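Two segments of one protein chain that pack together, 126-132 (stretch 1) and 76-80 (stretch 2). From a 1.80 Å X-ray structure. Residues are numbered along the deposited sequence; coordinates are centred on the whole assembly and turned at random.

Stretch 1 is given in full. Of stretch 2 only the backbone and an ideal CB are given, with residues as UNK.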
# COMPACT_ATOMS: atom_id res chain seq x y z
N TYR A 126 -4.84 -1.52 4.90
CA TYR A 126 -5.63 -2.72 4.73
C TYR A 126 -5.64 -3.44 6.07
O TYR A 126 -4.58 -3.73 6.65
CB TYR A 126 -4.95 -3.58 3.68
CG TYR A 126 -5.45 -5.01 3.59
CD1 TYR A 126 -6.69 -5.32 3.05
CD2 TYR A 126 -4.66 -6.06 4.06
CE1 TYR A 126 -7.11 -6.68 2.95
CE2 TYR A 126 -5.08 -7.39 3.97
CZ TYR A 126 -6.29 -7.68 3.42
OH TYR A 126 -6.67 -9.01 3.37
N CYS A 127 -6.82 -3.67 6.60
CA CYS A 127 -6.93 -4.26 7.92
C CYS A 127 -7.58 -5.64 7.85
O CYS A 127 -8.79 -5.75 7.60
CB CYS A 127 -7.76 -3.33 8.81
SG CYS A 127 -7.13 -1.67 8.91
N ALA A 128 -6.80 -6.69 8.09
CA ALA A 128 -7.35 -8.07 7.96
C ALA A 128 -8.00 -8.47 9.28
O ALA A 128 -7.47 -8.19 10.34
CB ALA A 128 -6.22 -9.04 7.65
N ALA A 129 -9.16 -9.14 9.20
CA ALA A 129 -9.84 -9.62 10.38
C ALA A 129 -9.26 -10.97 10.86
O ALA A 129 -9.55 -11.40 11.98
CB ALA A 129 -11.35 -9.76 10.11
N ALA A 130 -8.47 -11.62 10.02
CA ALA A 130 -7.94 -12.95 10.36
C ALA A 130 -6.66 -13.24 9.59
O ALA A 130 -6.31 -12.53 8.67
CB ALA A 130 -9.00 -14.03 10.06
N THR A 131 -5.90 -14.25 10.02
CA THR A 131 -4.75 -14.67 9.24
C THR A 131 -5.20 -15.39 7.97
O THR A 131 -6.40 -15.68 7.79
CB THR A 131 -3.90 -15.63 10.05
OG1 THR A 131 -4.74 -16.71 10.48
CG2 THR A 131 -3.33 -14.91 11.26
N GLY A 132 -4.26 -15.67 7.07
CA GLY A 132 -4.53 -16.51 5.93
C GLY A 132 -4.89 -15.74 4.69
O GLY A 132 -4.79 -14.51 4.66
N UNK A 76 -1.71 -8.15 14.61
CA UNK A 76 -2.86 -8.72 15.31
C UNK A 76 -4.14 -8.55 14.52
O UNK A 76 -4.90 -7.61 14.77
CB UNK A 76 -3.02 -8.08 16.69
N UNK A 77 -4.38 -9.46 13.55
CA UNK A 77 -5.63 -9.39 12.78
C UNK A 77 -6.83 -9.53 13.72
O UNK A 77 -7.01 -10.57 14.36
CB UNK A 77 -5.67 -10.48 11.70
N UNK A 78 -7.67 -8.52 13.79
CA UNK A 78 -8.68 -8.49 14.82
C UNK A 78 -9.78 -7.50 14.56
O UNK A 78 -10.68 -7.30 15.41
CB UNK A 78 -8.03 -8.18 16.17
N UNK A 79 -9.75 -6.84 13.40
CA UNK A 79 -10.78 -5.82 13.17
C UNK A 79 -12.18 -6.45 13.06
O UNK A 79 -12.33 -7.56 12.51
CB UNK A 79 -10.46 -5.03 11.90
N UNK A 80 -13.17 -5.75 13.63
CA UNK A 80 -14.55 -6.20 13.70
C UNK A 80 -15.46 -5.21 12.99
O UNK A 80 -15.11 -4.04 12.83
CB UNK A 80 -14.99 -6.38 15.15

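At position 76 the CA-to-CB bond points away from stretch 1, and nothing of that stretch lies within 5.5 Å of the ideal CB. Stretch 1 sets almost no condition here, and many side chains, polar ones included, would suit. The deposited residue is Thr-76, whose side chain stays clear of stretch 1.

Position 77 is the most constrained. Its CA-to-CB bond points toward stretch 1, and the ideal CB sits a tight 3.2 Å from Ala-128 O and 3.5 Å from Ala-130 N. The chain of stretch 1 turns past this point, leaving room for a compact side chain that lies along it, with the methyl CG2 of Thr-131 as an apolar surface further on. The phi of -60° and psi of 118° are compatible with proline, while alanine or another small aliphatic residue could also be accommodated. The residue is Pro-77. Its CB lies 3.6 Å from Ala-130 N, and its CG reaches within 3.9 Å of Thr-131 CG2, so the ring covers the chain leaving the strand; stretch 1 covers 79 Å² of Pro-77, the most for any residue of the two stretches.

At position 78 the CA-to-CB bond points away, and the ideal CB is 5.5 Å from Ala-129 O. The amide N at 78 is within reach of Ala-128 O, though poorly aligned with it, and any residue with a free N-H could use it. A small polar side chain that turns back on its own backbone would fit well. Ser-78 is found, its N donating a weak hydrogen bond to Ala-128 O (3.5 Å, with an angle of 122°). Its side chain, in the p rotamer, donates from OG to Thr-76 O at 2.9 Å, bracing its own segment.

Position 79 has a sideways CA-to-CB bond, with the ideal CB 4.4 Å from Cys-127 CB and 4.9 Å from Ala-129 CA. These neighbours offer an apolar surface without a charge, favouring a medium aliphatic side chain such as valine, isoleucine or leucine. In Val-79, the p rotamer places CG1 4.1 Å from both Cys-127 CB and Ala-129 CB, bridging the two alternate residues; CG1 also lies 3.4 Å from Cys-127 O.

At position 80 the CA-to-CB bond points away, and nothing of stretch 1 lies within 5.5 Å of the ideal CB, so a long or polar residue is admissible. Lys-80 nevertheless curls its end nearer: NZ donates to a water, 2.8 Å from the water oxygen, and that water donates to Ala-129 O, 2.9 Å from the water oxygen, and to Val-79 O.

Stretch 2 (76-80) TPSVK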
# COMPACT_ATOMS: atom_id res chain seq x y z
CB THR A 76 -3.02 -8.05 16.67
OG1 THR A 76 -1.73 -7.98 17.31
CG2 THR A 76 -4.02 -8.83 17.56
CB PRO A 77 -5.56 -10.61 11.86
CG PRO A 77 -4.14 -11.13 11.95
CD PRO A 77 -3.55 -10.62 13.21
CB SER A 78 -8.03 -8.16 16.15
OG SER A 78 -7.40 -6.90 16.11
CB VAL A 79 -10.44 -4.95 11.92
CG1 VAL A 79 -10.42 -5.83 10.62
CG2 VAL A 79 -11.41 -3.77 11.78
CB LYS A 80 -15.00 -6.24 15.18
CG LYS A 80 -14.24 -7.21 16.06
CD LYS A 80 -14.29 -8.67 15.55
CE LYS A 80 -13.34 -9.55 16.39
NZ LYS A 80 -13.22 -10.89 15.70
O HOH W 1 -11.47 -10.00 13.65
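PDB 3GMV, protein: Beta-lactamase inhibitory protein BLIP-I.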